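Local coordinates for tRNA (adenine(9)-N1)-methyltransferase (Sulfolobus acidocaldarius, PDB 5A7Z), which catalyses the S-adenosyl-L-methionine-dependent methylation of N1 of adenosine at position 9 of tRNA, at residues P108-L114 with N147-K153; V132-L136 with Y156-R160. One frame throughout, in Å; residues are numbered along the deposited sequence.

Interaction 1 joins the two parallel strands, 109-113 and 148-151, of a beta-alpha-beta unit in the SPOUT methyltransferase fold. Interaction 2 sets the connecting helix of that unit, 122-142, against the loop that follows the second strand, and the two centres lie about 10 Å apart. They share a hydrophobic seam. I112 CG2 meets V132 CG2 at 3.9 Å, while L158 CD2 lies 3.9 Å from L148 CD2 and 4.0 Å from V150 CG2, so the loop leucine fills in between sheet and helix. Neither contact includes a bound ligand; in SPOUT enzymes the methyl donor binds at the C-terminal trefoil knot of this same domain.

Interaction 1: residues P108-L114 with N147-K153; sequences PKMVIDL and NLTVVGK
L114, V151 and N147 bury the most surface between segments 108-114 and 147-153 and sit towards the ends of the pairing. N147 works at the start: its side-chain ND2 donates to P108 O at 2.9 Å, approaching 28° out of the carbonyl plane, and its backbone O receives M110 N at 3.0 Å. An asparagine suits this place because its amide extends the ladder one step before the regular bonds begin. From there T149 and V151 give their N-H groups to the carbonyls of M110 and I112, and T149 O receives I112 N.

This is the parallel pairing of the two strands of a beta-alpha-beta unit, the crossover being helix 122-142; strand 196-202 binds the other edge of 109-113.

V151 sets CG1 between its backbone N and carbonyl carbon (chi1 70°), where the methyl presses on I112 O at 3.5 Å and also reaches V111 CG1 at 4.0 Å. Beside it D113 turns its carboxylate to the backbone N-H groups of G115, A212 and T213, which satisfy this buried acid.

L114 closes the pairing through its side chain, whose branched end runs back to V150, CD1 to CG1 3.9 Å; its backbone N approaches V151 O too closely for the detail to be trusted. G152, bare of side chain, lets its CA come within 3.8 Å of L114 C.

Interaction 2: residues V132-L136 with Y156-R160; sequences VDLCL and YVLGR
A small hydrophobic contact with one polar bond beside it joins one face of helix 122-142 to the irregular loop between strands 148-151 and 162-164. L158 has the largest share. With CG anti to the backbone N (chi1 -175°), its side chain extends from the loop to the helix and divides its two methyls. CD2 meets V132 CG1 at 3.8 Å. CD1 lies against the helix backbone, 3.7 Å from D133 CA, and also touches L136 CB. A leucine fits well here, since its fork can touch V132, D133 and L136, which line one side of the helix, with its far side on the sheet. V132 and L136, a turn apart, lie on either side of D133 along the helix. L136 reaches past L158 to the loop backbone, its CD1 3.8 Å from L158 O and its CD2 4.0 Å from G159 N; G159 has a positive phi and no side chain to obstruct that approach.

Next to the apolar part the Y156 hydroxyl donates to D133 OD1, a longish bond of 3.2 Å made on the syn side of the carboxylate and 15° out of its plane. OD1 comes to the ring edge, near the ring plane, while the carboxylate is turned 33° from it. K153 makes a cation-pi contact with the same ring. Several of these loop residues also touch a crystal neighbour, so the lattice may influence the outer details. On another face of the helix C135 packs against helix 242-255, giving the layered alpha/beta packing of a SPOUT domain, with the crossover helix lying between helix 242-255 and the loop after strand 148-151.

Interaction 1: residues P108-L114 with N147-K153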
loop_
_atom_site.group_PDB
_atom_site.type_symbol
_atom_site.label_atom_id
_atom_site.label_comp_id
_atom_site.label_asym_id
_atom_site.label_seq_id
_atom_site.Cartn_x
_atom_site.Cartn_y
_atom_site.Cartn_z
ATOM N N PRO A 108 -6.781 -0.306 -2.711
ATOM C CA PRO A 108 -7.323 0.136 -1.447
ATOM C C PRO A 108 -6.689 1.437 -0.965
ATOM O O PRO A 108 -5.647 1.847 -1.482
ATOM C CB PRO A 108 -6.966 -1.011 -0.498
ATOM C CG PRO A 108 -5.708 -1.586 -1.072
ATOM C CD PRO A 108 -5.944 -1.515 -2.556
ATOM N N LYS A 109 -7.342 2.072 0.011
ATOM C CA LYS A 109 -6.875 3.328 0.596
ATOM C C LYS A 109 -6.412 3.101 1.992
ATOM O O LYS A 109 -7.127 2.527 2.789
ATOM C CB LYS A 109 -7.996 4.342 0.632
ATOM C CG LYS A 109 -8.416 4.802 -0.731
ATOM C CD LYS A 109 -9.534 5.800 -0.606
ATOM C CE LYS A 109 -9.944 6.328 -1.966
ATOM N NZ LYS A 109 -11.344 6.855 -1.930
HETATM N N MSE A 110 -5.226 3.592 2.291
HETATM C CA MSE A 110 -4.660 3.525 3.611
HETATM C C MSE A 110 -4.636 4.954 4.132
HETATM O O MSE A 110 -4.010 5.828 3.544
HETATM C CB MSE A 110 -3.229 2.955 3.499
HETATM C CG MSE A 110 -3.157 1.704 2.594
HETATM SE SE MSE A 110 -3.981 0.146 3.522
HETATM C CE MSE A 110 -5.006 -0.518 2.020
ATOM N N VAL A 111 -5.309 5.190 5.243
ATOM C CA VAL A 111 -5.511 6.548 5.752
ATOM C C VAL A 111 -4.869 6.645 7.096
ATOM O O VAL A 111 -5.177 5.838 7.994
ATOM C CB VAL A 111 -7.004 6.851 5.868
ATOM C CG1 VAL A 111 -7.229 8.199 6.487
ATOM C CG2 VAL A 111 -7.653 6.786 4.486
ATOM N N ILE A 112 -3.903 7.542 7.221
ATOM C CA ILE A 112 -3.320 7.853 8.523
ATOM C C ILE A 112 -4.011 9.087 9.084
ATOM O O ILE A 112 -3.923 10.190 8.509
ATOM C CB ILE A 112 -1.803 8.124 8.443
ATOM C CG1 ILE A 112 -1.092 7.013 7.642
ATOM C CG2 ILE A 112 -1.204 8.240 9.846
ATOM C CD1 ILE A 112 -1.422 5.637 8.130
ATOM N N ASP A 113 -4.693 8.896 10.210
ATOM C CA ASP A 113 -5.501 9.968 10.809
ATOM C C ASP A 113 -4.698 10.700 11.874
ATOM O O ASP A 113 -4.558 10.240 13.002
ATOM C CB ASP A 113 -6.781 9.394 11.397
ATOM C CG ASP A 113 -7.791 10.474 11.825
ATOM O OD1 ASP A 113 -7.409 11.673 12.038
ATOM O OD2 ASP A 113 -8.983 10.098 11.977
ATOM N N LEU A 114 -4.188 11.859 11.504
ATOM C CA LEU A 114 -3.400 12.663 12.417
ATOM C C LEU A 114 -4.182 13.863 12.963
ATOM O O LEU A 114 -3.592 14.798 13.466
ATOM C CB LEU A 114 -2.138 13.148 11.708
ATOM C CG LEU A 114 -1.072 12.089 11.383
ATOM C CD1 LEU A 114 0.220 12.782 10.966
ATOM C CD2 LEU A 114 -0.820 11.128 12.543
ATOM N N ASN A 147 -2.058 5.812 -2.897
ATOM C CA ASN A 147 -2.936 4.980 -2.102
ATOM C C ASN A 147 -2.781 5.287 -0.636
ATOM O O ASN A 147 -3.373 4.679 0.174
ATOM C CB ASN A 147 -2.649 3.505 -2.336
ATOM C CG ASN A 147 -3.032 3.028 -3.716
ATOM O OD1 ASN A 147 -2.215 2.905 -4.573
ATOM N ND2 ASN A 147 -4.267 2.753 -3.909
ATOM N N LEU A 148 -1.948 6.236 -0.316
ATOM C CA LEU A 148 -1.732 6.652 1.028
ATOM C C LEU A 148 -2.297 8.052 1.176
ATOM O O LEU A 148 -2.045 8.930 0.336
ATOM C CB LEU A 148 -0.236 6.658 1.342
ATOM C CG LEU A 148 0.167 7.049 2.756
ATOM C CD1 LEU A 148 -0.381 6.067 3.800
ATOM C CD2 LEU A 148 1.707 7.086 2.823
ATOM N N THR A 149 -3.064 8.237 2.243
ATOM C CA THR A 149 -3.633 9.520 2.609
ATOM C C THR A 149 -3.272 9.801 4.062
ATOM O O THR A 149 -3.407 8.903 4.947
ATOM C CB THR A 149 -5.165 9.497 2.449
ATOM O OG1 THR A 149 -5.493 9.603 1.068
ATOM C CG2 THR A 149 -5.819 10.644 3.172
ATOM N N VAL A 150 -2.759 11.003 4.297
ATOM C CA VAL A 150 -2.531 11.516 5.651
ATOM C C VAL A 150 -3.473 12.643 5.922
ATOM O O VAL A 150 -3.614 13.609 5.109
ATOM C CB VAL A 150 -1.111 12.057 5.861
ATOM C CG1 VAL A 150 -0.927 12.532 7.298
ATOM C CG2 VAL A 150 -0.095 10.996 5.512
ATOM N N VAL A 151 -4.203 12.504 6.992
ATOM C CA VAL A 151 -5.212 13.467 7.281
ATOM C C VAL A 151 -5.075 14.057 8.646
ATOM O O VAL A 151 -4.850 13.384 9.609
ATOM C CB VAL A 151 -6.612 12.891 7.069
ATOM C CG1 VAL A 151 -6.913 11.872 8.124
ATOM C CG2 VAL A 151 -7.638 13.989 7.118
ATOM N N GLY A 152 -5.197 15.357 8.707
ATOM C CA GLY A 152 -5.218 15.997 9.995
ATOM C C GLY A 152 -4.432 17.252 10.010
ATOM O O GLY A 152 -4.567 18.015 10.918
ATOM N N LYS A 153 -3.608 17.446 8.997
ATOM C CA LYS A 153 -2.780 18.631 8.866
ATOM C C LYS A 153 -2.502 18.885 7.439
ATOM O O LYS A 153 -1.872 18.083 6.826
ATOM C CB LYS A 153 -1.433 18.425 9.513
ATOM C CG LYS A 153 -1.431 18.301 11.025
ATOM C CD LYS A 153 -0.006 18.322 11.540
ATOM C CE LYS A 153 0.736 17.076 11.119
ATOM N NZ LYS A 153 2.087 16.989 11.689
#

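Interaction 2: residues V132-L136 with Y156-R160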
loop_
_atom_site.group_PDB
_atom_site.type_symbol
_atom_site.label_atom_id
_atom_site.label_comp_id
_atom_site.label_asym_id
_atom_site.label_seq_id
_atom_site.Cartn_x
_atom_site.Cartn_y
_atom_site.Cartn_z
ATOM N N VAL A 132 5.049 7.730 10.225
ATOM C CA VAL A 132 4.382 8.162 9.035
ATOM C C VAL A 132 5.314 8.127 7.859
ATOM O O VAL A 132 4.978 7.595 6.822
ATOM C CB VAL A 132 3.785 9.530 9.189
ATOM C CG1 VAL A 132 3.531 10.158 7.817
ATOM C CG2 VAL A 132 2.485 9.408 9.950
ATOM N N ASP A 133 6.498 8.683 8.023
ATOM C CA ASP A 133 7.489 8.684 6.959
ATOM C C ASP A 133 7.833 7.279 6.462
ATOM O O ASP A 133 7.907 7.051 5.258
ATOM C CB ASP A 133 8.759 9.377 7.437
ATOM C CG ASP A 133 8.613 10.892 7.518
ATOM O OD1 ASP A 133 7.460 11.430 7.578
ATOM O OD2 ASP A 133 9.661 11.541 7.603
ATOM N N LEU A 134 8.027 6.350 7.400
ATOM C CA LEU A 134 8.208 4.948 7.099
ATOM C C LEU A 134 7.074 4.326 6.288
ATOM O O LEU A 134 7.307 3.374 5.549
ATOM C CB LEU A 134 8.377 4.149 8.408
ATOM C CG LEU A 134 9.704 4.396 9.132
ATOM C CD1 LEU A 134 9.784 3.629 10.451
ATOM C CD2 LEU A 134 10.868 4.010 8.235
ATOM N N CYS A 135 5.850 4.826 6.473
ATOM C CA CYS A 135 4.689 4.378 5.709
ATOM C C CYS A 135 4.864 4.659 4.241
ATOM O O CYS A 135 4.360 3.919 3.432
ATOM C CB CYS A 135 3.378 5.043 6.191
ATOM S SG CYS A 135 2.791 4.431 7.797
ATOM N N LEU A 136 5.555 5.742 3.888
ATOM C CA LEU A 136 5.818 5.998 2.489
ATOM C C LEU A 136 6.676 4.879 1.872
ATOM O O LEU A 136 6.466 4.503 0.705
ATOM C CB LEU A 136 6.489 7.332 2.300
ATOM C CG LEU A 136 6.669 7.782 0.841
ATOM C CD1 LEU A 136 5.358 8.201 0.189
ATOM C CD2 LEU A 136 7.654 8.917 0.805
ATOM N N TYR A 156 1.986 19.458 5.874
ATOM C CA TYR A 156 2.929 18.371 5.671
ATOM C C TYR A 156 3.105 17.861 4.245
ATOM O O TYR A 156 2.221 18.022 3.450
ATOM C CB TYR A 156 2.446 17.202 6.488
ATOM C CG TYR A 156 3.549 16.412 7.090
ATOM C CD1 TYR A 156 4.521 17.032 7.840
ATOM C CD2 TYR A 156 3.624 15.046 6.909
ATOM C CE1 TYR A 156 5.541 16.320 8.404
ATOM C CE2 TYR A 156 4.642 14.317 7.474
ATOM C CZ TYR A 156 5.599 14.971 8.217
ATOM O OH TYR A 156 6.627 14.273 8.783
ATOM N N VAL A 157 4.252 17.255 3.957
ATOM C CA VAL A 157 4.528 16.732 2.625
ATOM C C VAL A 157 5.472 15.537 2.685
ATOM O O VAL A 157 6.399 15.505 3.495
ATOM C CB VAL A 157 5.137 17.809 1.709
ATOM C CG1 VAL A 157 5.510 17.212 0.362
ATOM C CG2 VAL A 157 4.168 18.968 1.536
ATOM N N LEU A 158 4.940 14.485 2.048
ATOM C CA LEU A 158 5.364 13.100 2.096
ATOM C C LEU A 158 5.258 12.437 0.720
ATOM O O LEU A 158 4.271 11.841 0.399
ATOM C CB LEU A 158 4.470 12.340 3.050
ATOM C CG LEU A 158 4.758 10.900 3.388
ATOM C CD1 LEU A 158 5.946 10.803 4.302
ATOM C CD2 LEU A 158 3.564 10.284 4.051
ATOM N N GLY A 159 6.288 12.554 -0.088
ATOM C CA GLY A 159 6.227 12.094 -1.446
ATOM C C GLY A 159 4.985 12.574 -2.124
ATOM O O GLY A 159 4.600 13.691 -1.969
ATOM N N ARG A 160 4.331 11.681 -2.844
ATOM C CA ARG A 160 3.094 11.969 -3.551
ATOM C C ARG A 160 1.819 11.490 -2.879
ATOM O O ARG A 160 0.801 11.350 -3.507
ATOM C CB ARG A 160 3.152 11.331 -4.905
ATOM C CG ARG A 160 4.454 11.587 -5.567
ATOM C CD ARG A 160 4.339 12.869 -6.288
ATOM N NE ARG A 160 3.969 12.557 -7.632
ATOM C CZ ARG A 160 2.934 13.074 -8.272
ATOM N NH1 ARG A 160 2.138 13.963 -7.695
ATOM N NH2 ARG A 160 2.712 12.690 -9.515
#